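Local coordinates for fucolectin-related protein (Streptococcus pneumoniae, PDB 2J22), which probably binds fucose-containing blood group antigens, as a calcium-containing carbohydrate-binding module of a pneumococcal virulence factor, at residues S48-K53 with L137-V142; I74-T79 with E141-T146. All coordinates share one frame; numbering follows the deposited sequence.

Contact 1: S48-K53 with L137-V142; sequences SVTHTK and LSLAEV. With CA (calcium ion), chain B.
S48-T52 and L137-A140 run antiparallel, their end-to-end directions 175° apart; T50 N gives its hydrogen to L139 O at 3.0 Å and T52 N gives its own to L137 O. The return bonds do not go to carbonyls: each threonine puts its hydroxyl there instead. T50 OG1 sits between its backbone N and carbonyl carbon (chi1 73°) and accepts from L139 N at 2.8 Å; T52 OG1 does the same for L137 N at 2.8 Å and passes its own proton to K53 O. A water takes the proton of T50 OG1 and donates to L137 O, closing a small bridge. From the other segment S138 OG donates to T50 O at 2.8 Å while lying over one face of the H51 ring, towards its rim, 3.5 Å from H51 CG. V49 CG2 packs on A140 CB. At the S48 end the two segments meet on calcium: S48 binds through both O and OG, A140 through O at 2.2 Å, and E141 through OE1, with L34, D37 and N39 completing the shell. This is the calcium site of a fucolectin-like, galactose-binding-domain beta-sandwich.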
ATOM      1  N   SER A  48      -9.030   8.087  -7.423  1.00 24.43           N
ATOM      2  CA  SER A  48      -8.136   6.932  -7.458  1.00 23.44           C
ATOM      3  C   SER A  48      -7.240   6.797  -6.232  1.00 20.84           C
ATOM      4  O   SER A  48      -6.208   6.134  -6.268  1.00 19.30           O
ATOM      5  CB  SER A  48      -7.349   6.899  -8.794  1.00 24.66           C
ATOM      6  OG  SER A  48      -6.978   5.563  -9.114  1.00 25.92           O
ATOM      7  N   VAL A  49      -7.697   7.359  -5.113  1.00 19.65           N
ATOM      8  CA  VAL A  49      -7.007   7.318  -3.860  1.00 19.80           C
ATOM      9  C   VAL A  49      -7.877   6.721  -2.736  1.00 21.30           C
ATOM     10  O   VAL A  49      -9.088   7.112  -2.559  1.00 19.55           O
ATOM     11  CB  VAL A  49      -6.458   8.764  -3.513  1.00 22.17           C
ATOM     12  CG1 VAL A  49      -5.572   8.781  -2.235  1.00 19.79           C
ATOM     13  CG2 VAL A  49      -5.723   9.300  -4.673  1.00 22.25           C
ATOM     14  N   THR A  50      -7.271   5.751  -1.999  1.00 20.68           N
ATOM     15  CA  THR A  50      -7.935   5.094  -0.868  1.00 19.37           C
ATOM     16  C   THR A  50      -8.038   6.126   0.309  1.00 19.00           C
ATOM     17  O   THR A  50      -7.354   7.176   0.327  1.00 19.06           O
ATOM     18  CB  THR A  50      -7.136   3.820  -0.381  1.00 18.82           C
ATOM     19  OG1 THR A  50      -5.966   4.248   0.312  1.00 21.59           O
ATOM     20  CG2 THR A  50      -6.610   2.872  -1.575  1.00 19.60           C
ATOM     21  N   HIS A  51      -8.847   5.805   1.301  1.00 18.73           N
ATOM     22  CA  HIS A  51      -9.081   6.640   2.487  1.00 19.84           C
ATOM     23  C   HIS A  51      -9.688   5.810   3.595  1.00 19.74           C
ATOM     24  O   HIS A  51     -10.781   5.223   3.399  1.00 21.52           O
ATOM     25  CB  HIS A  51     -10.000   7.839   2.162  1.00 20.03           C
ATOM     26  CG  HIS A  51      -9.743   9.049   3.026  1.00 22.91           C
ATOM     27  ND1 HIS A  51      -9.619   8.987   4.396  1.00 20.50           N
ATOM     28  CD2 HIS A  51      -9.578  10.349   2.697  1.00 22.03           C
ATOM     29  CE1 HIS A  51      -9.414  10.203   4.881  1.00 22.24           C
ATOM     30  NE2 HIS A  51      -9.370  11.049   3.865  1.00 22.37           N
ATOM     31  N   THR A  52      -8.971   5.645   4.696  1.00 21.11           N
ATOM     32  CA  THR A  52      -9.574   5.046   5.888  1.00 20.89           C
ATOM     33  C   THR A  52     -10.231   6.110   6.742  1.00 22.44           C
ATOM     34  O   THR A  52     -10.006   7.323   6.559  1.00 21.55           O
ATOM     35  CB  THR A  52      -8.536   4.198   6.714  1.00 22.25           C
ATOM     36  OG1 THR A  52      -7.584   5.093   7.303  1.00 23.23           O
ATOM     37  CG2 THR A  52      -7.622   3.282   5.766  1.00 20.13           C
ATOM     38  N   LYS A  53     -11.048   5.669   7.700  1.00 22.88           N
ATOM     39  CA  LYS A  53     -11.367   6.475   8.853  1.00 23.55           C
ATOM     40  C   LYS A  53     -10.151   6.755   9.726  1.00 25.18           C
ATOM     41  O   LYS A  53      -9.056   6.268   9.464  1.00 22.42           O
ATOM     42  CB  LYS A  53     -12.445   5.817   9.673  1.00 24.89           C
ATOM     43  CG  LYS A  53     -13.797   5.858   8.932  1.00 25.31           C
ATOM     44  CD  LYS A  53     -14.780   4.899   9.574  1.00 32.20           C
ATOM     45  CE  LYS A  53     -16.216   5.312   9.392  1.00 36.30           C
ATOM     46  NZ  LYS A  53     -16.632   5.240   7.973  1.00 39.83           N
ATOM     47  N   LEU A 137      -5.266   6.520   6.596  1.00 20.26           N
ATOM     48  CA  LEU A 137      -4.317   6.050   5.533  1.00 20.03           C
ATOM     49  C   LEU A 137      -4.935   6.273   4.161  1.00 20.43           C
ATOM     50  O   LEU A 137      -6.072   5.846   3.887  1.00 19.18           O
ATOM     51  CB  LEU A 137      -3.848   4.616   5.785  1.00 19.35           C
ATOM     52  CG  LEU A 137      -3.009   3.938   4.687  1.00 19.08           C
ATOM     53  CD1 LEU A 137      -1.602   4.620   4.684  1.00 16.30           C
ATOM     54  CD2 LEU A 137      -2.793   2.494   5.037  1.00 18.22           C
ATOM     55  N   SER A 138      -4.212   6.964   3.309  1.00 19.82           N
ATOM     56  CA  SER A 138      -4.641   7.189   1.931  1.00 18.92           C
ATOM     57  C   SER A 138      -3.468   6.861   0.988  1.00 19.87           C
ATOM     58  O   SER A 138      -2.347   7.403   1.138  1.00 19.27           O
ATOM     59  CB  SER A 138      -5.109   8.637   1.697  1.00 19.91           C
ATOM     60  OG  SER A 138      -6.370   8.938   2.290  1.00 19.60           O
ATOM     61  N   LEU A 139      -3.745   6.004   0.025  1.00 19.39           N
ATOM     62  CA  LEU A 139      -2.803   5.563  -1.000  1.00 19.49           C
ATOM     63  C   LEU A 139      -3.368   5.812  -2.402  1.00 19.73           C
ATOM     64  O   LEU A 139      -4.424   5.325  -2.745  1.00 18.82           O
ATOM     65  CB  LEU A 139      -2.509   4.059  -0.761  1.00 19.20           C
ATOM     66  CG  LEU A 139      -2.081   3.572   0.652  1.00 18.99           C
ATOM     67  CD1 LEU A 139      -2.062   2.106   0.920  1.00 15.60           C
ATOM     68  CD2 LEU A 139      -0.597   3.888   0.673  1.00 12.01           C
ATOM     69  N   ALA A 140      -2.634   6.479  -3.274  1.00 18.89           N
ATOM     70  CA  ALA A 140      -3.024   6.584  -4.688  1.00 20.64           C
ATOM     71  C   ALA A 140      -2.823   5.275  -5.462  1.00 20.39           C
ATOM     72  O   ALA A 140      -3.641   4.928  -6.345  1.00 22.19           O
ATOM     73  CB  ALA A 140      -2.211   7.701  -5.400  1.00 20.62           C
ATOM     74  N   GLU A 141      -1.707   4.581  -5.193  1.00 19.83           N
ATOM     75  CA  GLU A 141      -1.387   3.345  -5.842  1.00 21.20           C
ATOM     76  C   GLU A 141      -0.277   2.574  -5.085  1.00 20.46           C
ATOM     77  O   GLU A 141       0.717   3.137  -4.537  1.00 21.77           O
ATOM     78  CB  GLU A 141      -1.045   3.577  -7.352  1.00 20.05           C
ATOM     79  CG  GLU A 141      -1.015   2.320  -8.200  1.00 20.13           C
ATOM     80  CD  GLU A 141      -2.400   1.893  -8.675  1.00 24.47           C
ATOM     81  OE1 GLU A 141      -3.391   2.510  -8.287  1.00 23.68           O
ATOM     82  OE2 GLU A 141      -2.455   0.930  -9.457  1.00 26.82           O
ATOM     83  N   VAL A 142      -0.456   1.273  -5.053  1.00 21.30           N
ATOM     84  CA  VAL A 142       0.588   0.358  -4.523  1.00 19.99           C
ATOM     85  C   VAL A 142       0.848  -0.629  -5.668  1.00 21.66           C
ATOM     86  O   VAL A 142      -0.024  -1.330  -6.085  1.00 18.04           O
ATOM     87  CB  VAL A 142       0.105  -0.424  -3.227  1.00 21.29           C
ATOM     88  CG1 VAL A 142       1.127  -1.503  -2.768  1.00 20.01           C
ATOM     89  CG2 VAL A 142      -0.270   0.530  -2.064  1.00 18.60           C
TER
HETATM   90 CA    CA B1150      -5.086   4.419  -7.926  1.00 22.38          CA
HETATM   91  O   HOH W   1      -6.080   3.034   2.664  1.00 15.70           O

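Contact 2: I74-T79 with E141-T146; sequences IIYNRT and EVEVYT. With CA (calcium ion), chain B.
Y76 and E143 meet because both put CG anti to the carbonyl carbon, beside the backbone N (chi1 -76° and -58°), and because E143 then runs on extended, carrying its carboxylate out to the edge of the tyrosine ring. E143 OE1 arrives there in the ring plane, 3.6 Å from Y76 CE2, with the carboxylate turned 72° from the ring. The same oxygen accepts the proton of Y145 OH at 2.7 Å, met from above the carboxylate plane, and takes a further hydrogen from a water that also lies 2.7 Å from Y76 OH. One carboxylate oxygen is therefore tied to both tyrosines, directly to one and through water to the other. Next to it I74 lies aslant against Y145, its CD1 touching Y145 CE2 at 3.6 Å.

Underneath, strands 74-77 and 141-146 pair antiparallel. I74 and E143 form a hydrogen-bonded pair, joined both ways, with E143 N to I74 O at 2.6 Å. I75 and V142 are the non-hydrogen-bonded pair, and their side chains lie on the other face of the sheet, with L114 and L73 nearby. Y76 N donates to E141 O at 2.7 Å, whereas the return bond from E141 N to Y76 O is long and weak, at 3.5 Å. A140 and E141 both stand opposite Y76, which makes a classic beta bulge here. E141 rests CB against Y76, then bends at chi2 and carries its carboxylate away from the ring to the calcium site, where OE2 accepts from G38 N.

The chemistry implies two fates for neighbouring acids on one face: E141 is committed to the metal, while E143, gripped by a hydroxyl and a water, would probably be stabilised as a carboxylate.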
ATOM      1  N   ILE A  74       6.284  -0.395  -5.388  1.00 25.56           N
ATOM      2  CA  ILE A  74       6.180   1.054  -5.490  1.00 25.52           C
ATOM      3  C   ILE A  74       4.821   1.591  -4.846  1.00 24.33           C
ATOM      4  O   ILE A  74       3.721   1.040  -5.093  1.00 26.58           O
ATOM      5  CB  ILE A  74       6.417   1.582  -6.956  1.00 25.74           C
ATOM      6  CG1 ILE A  74       7.564   0.874  -7.672  1.00 27.08           C
ATOM      7  CG2 ILE A  74       6.714   3.062  -6.928  1.00 23.65           C
ATOM      8  CD1 ILE A  74       7.772   1.334  -9.187  1.00 27.02           C
ATOM      9  N   ILE A  75       4.967   2.535  -3.923  1.00 24.92           N
ATOM     10  CA  ILE A  75       3.841   3.176  -3.224  1.00 23.75           C
ATOM     11  C   ILE A  75       3.744   4.646  -3.682  1.00 23.98           C
ATOM     12  O   ILE A  75       4.729   5.382  -3.633  1.00 23.69           O
ATOM     13  CB  ILE A  75       4.039   3.105  -1.697  1.00 24.06           C
ATOM     14  CG1 ILE A  75       3.933   1.650  -1.216  1.00 23.45           C
ATOM     15  CG2 ILE A  75       3.040   4.026  -0.934  1.00 20.72           C
ATOM     16  CD1 ILE A  75       4.834   1.367  -0.031  1.00 25.35           C
ATOM     17  N   TYR A  76       2.568   5.032  -4.158  1.00 22.50           N
ATOM     18  CA  TYR A  76       2.264   6.386  -4.654  1.00 22.32           C
ATOM     19  C   TYR A  76       1.365   7.052  -3.624  1.00 23.08           C
ATOM     20  O   TYR A  76       0.381   6.466  -3.194  1.00 21.69           O
ATOM     21  CB  TYR A  76       1.572   6.318  -6.010  1.00 23.78           C
ATOM     22  CG  TYR A  76       2.552   6.010  -7.118  1.00 25.52           C
ATOM     23  CD1 TYR A  76       3.358   7.015  -7.628  1.00 30.50           C
ATOM     24  CD2 TYR A  76       2.747   4.701  -7.593  1.00 27.76           C
ATOM     25  CE1 TYR A  76       4.306   6.772  -8.593  1.00 32.86           C
ATOM     26  CE2 TYR A  76       3.731   4.438  -8.581  1.00 27.28           C
ATOM     27  CZ  TYR A  76       4.487   5.496  -9.060  1.00 34.37           C
ATOM     28  OH  TYR A  76       5.408   5.319 -10.052  1.00 38.55           O
ATOM     29  N   ASN A  77       1.793   8.199  -3.108  1.00 23.05           N
ATOM     30  CA  ASN A  77       1.021   8.893  -2.078  1.00 23.53           C
ATOM     31  C   ASN A  77      -0.125   9.736  -2.655  1.00 22.66           C
ATOM     32  O   ASN A  77      -0.103  10.068  -3.835  1.00 22.69           O
ATOM     33  CB  ASN A  77       2.001   9.833  -1.364  1.00 24.06           C
ATOM     34  CG  ASN A  77       1.501  10.312   0.000  1.00 23.62           C
ATOM     35  OD1 ASN A  77       0.454   9.912   0.473  1.00 24.61           O
ATOM     36  ND2 ASN A  77       2.295  11.190   0.650  1.00 21.51           N
ATOM     37  N   ARG A  78      -1.112  10.089  -1.840  1.00 22.79           N
ATOM     38  CA  ARG A  78      -2.000  11.201  -2.128  1.00 23.30           C
ATOM     39  C   ARG A  78      -1.138  12.460  -2.397  1.00 24.28           C
ATOM     40  O   ARG A  78      -0.023  12.567  -1.870  1.00 23.98           O
ATOM     41  CB  ARG A  78      -2.874  11.482  -0.890  1.00 23.68           C
ATOM     42  CG  ARG A  78      -4.028  12.516  -1.131  1.00 23.95           C
ATOM     43  CD  ARG A  78      -4.963  12.708   0.081  1.00 21.79           C
ATOM     44  NE  ARG A  78      -5.909  13.809  -0.195  1.00 22.11           N
ATOM     45  CZ  ARG A  78      -6.790  14.232   0.698  1.00 26.34           C
ATOM     46  NH1 ARG A  78      -6.816  13.674   1.910  1.00 26.22           N
ATOM     47  NH2 ARG A  78      -7.604  15.241   0.412  1.00 28.16           N
ATOM     48  N   THR A  79      -1.632  13.358  -3.242  1.00 24.85           N
ATOM     49  CA  THR A  79      -0.883  14.570  -3.626  1.00 27.02           C
ATOM     50  C   THR A  79      -1.659  15.905  -3.458  1.00 28.18           C
ATOM     51  O   THR A  79      -1.048  16.950  -3.381  1.00 31.24           O
ATOM     52  CB  THR A  79      -0.341  14.464  -5.109  1.00 24.76           C
ATOM     53  OG1 THR A  79      -1.433  14.378  -6.020  1.00 23.82           O
ATOM     54  CG2 THR A  79       0.472  13.188  -5.362  1.00 23.94           C
ATOM     55  N   GLU A 141      -1.707   4.581  -5.193  1.00 19.83           N
ATOM     56  CA  GLU A 141      -1.387   3.345  -5.842  1.00 21.20           C
ATOM     57  C   GLU A 141      -0.277   2.574  -5.085  1.00 20.46           C
ATOM     58  O   GLU A 141       0.717   3.137  -4.537  1.00 21.77           O
ATOM     59  CB  GLU A 141      -1.045   3.577  -7.352  1.00 20.05           C
ATOM     60  CG  GLU A 141      -1.015   2.320  -8.200  1.00 20.13           C
ATOM     61  CD  GLU A 141      -2.400   1.893  -8.675  1.00 24.47           C
ATOM     62  OE1 GLU A 141      -3.391   2.510  -8.287  1.00 23.68           O
ATOM     63  OE2 GLU A 141      -2.455   0.930  -9.457  1.00 26.82           O
ATOM     64  N   VAL A 142      -0.456   1.273  -5.053  1.00 21.30           N
ATOM     65  CA  VAL A 142       0.588   0.358  -4.523  1.00 19.99           C
ATOM     66  C   VAL A 142       0.848  -0.629  -5.668  1.00 21.66           C
ATOM     67  O   VAL A 142      -0.024  -1.330  -6.085  1.00 18.04           O
ATOM     68  CB  VAL A 142       0.105  -0.424  -3.227  1.00 21.29           C
ATOM     69  CG1 VAL A 142       1.127  -1.503  -2.768  1.00 20.01           C
ATOM     70  CG2 VAL A 142      -0.270   0.530  -2.064  1.00 18.60           C
ATOM     71  N   GLU A 143       2.027  -0.636  -6.221  1.00 21.71           N
ATOM     72  CA  GLU A 143       2.371  -1.549  -7.306  1.00 23.49           C
ATOM     73  C   GLU A 143       3.354  -2.628  -6.819  1.00 23.59           C
ATOM     74  O   GLU A 143       4.336  -2.334  -6.122  1.00 23.61           O
ATOM     75  CB  GLU A 143       2.970  -0.730  -8.454  1.00 23.66           C
ATOM     76  CG  GLU A 143       2.009   0.368  -8.965  1.00 24.35           C
ATOM     77  CD  GLU A 143       2.607   1.178 -10.098  1.00 27.40           C
ATOM     78  OE1 GLU A 143       3.830   1.182 -10.198  1.00 27.83           O
ATOM     79  OE2 GLU A 143       1.839   1.757 -10.901  1.00 27.94           O
ATOM     80  N   VAL A 144       3.076  -3.865  -7.205  1.00 24.18           N
ATOM     81  CA  VAL A 144       3.884  -5.033  -6.803  1.00 24.57           C
ATOM     82  C   VAL A 144       4.351  -5.790  -8.077  1.00 26.36           C
ATOM     83  O   VAL A 144       3.557  -6.422  -8.779  1.00 25.82           O
ATOM     84  CB  VAL A 144       3.137  -6.001  -5.875  1.00 24.63           C
ATOM     85  CG1 VAL A 144       4.048  -7.190  -5.429  1.00 23.24           C
ATOM     86  CG2 VAL A 144       2.517  -5.266  -4.627  1.00 23.39           C
ATOM     87  N   TYR A 145       5.646  -5.700  -8.338  1.00 26.94           N
ATOM     88  CA  TYR A 145       6.313  -6.210  -9.541  1.00 28.06           C
ATOM     89  C   TYR A 145       6.972  -7.599  -9.334  1.00 29.97           C
ATOM     90  O   TYR A 145       7.712  -7.810  -8.357  1.00 27.90           O
ATOM     91  CB  TYR A 145       7.390  -5.209  -9.938  1.00 26.69           C
ATOM     92  CG  TYR A 145       6.758  -3.939 -10.456  1.00 29.27           C
ATOM     93  CD1 TYR A 145       6.341  -3.858 -11.782  1.00 27.22           C
ATOM     94  CD2 TYR A 145       6.531  -2.837  -9.612  1.00 28.24           C
ATOM     95  CE1 TYR A 145       5.720  -2.700 -12.288  1.00 26.24           C
ATOM     96  CE2 TYR A 145       5.935  -1.650 -10.118  1.00 25.51           C
ATOM     97  CZ  TYR A 145       5.523  -1.615 -11.440  1.00 26.98           C
ATOM     98  OH  TYR A 145       4.871  -0.515 -11.970  1.00 28.41           O
ATOM     99  N   THR A 146       6.678  -8.525 -10.238  1.00 31.48           N
ATOM    100  CA  THR A 146       7.417  -9.793 -10.296  1.00 35.09           C
ATOM    101  C   THR A 146       7.961  -9.914 -11.714  1.00 35.64           C
ATOM    102  O   THR A 146       7.557  -9.162 -12.607  1.00 36.46           O
ATOM    103  CB  THR A 146       6.502 -11.038  -9.981  1.00 35.63           C
ATOM    104  OG1 THR A 146       5.560 -11.213 -11.052  1.00 38.64           O
ATOM    105  CG2 THR A 146       5.651 -10.813  -8.730  1.00 37.81           C
TER
HETATM  106 CA    CA B1150      -5.086   4.419  -7.926  1.00 22.38          CA
HETATM  107  O   HOH W   2       5.083   3.129 -11.656  1.00 33.30           O

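How the contacts relate
From the N terminus, the chain first lays down 48-53 in the loop between strands 20-23 and 59-64, then 74-79 at the end of strand 67-77, and returns to both at 137-146. Contact 1 closes the longer loop, with 83 residues between its segments; contact 2 closes a 61-residue loop nested inside it for most of its length, though its final segment runs on past the end of contact 1. They share E141 and V142 on strand 139-146. At the seam, A140 N probably bonds to Y76 O and L139 CD2 packs on I75 CG2. Together they tie the calcium-site loop to strand 67-77, through the closing strand between them.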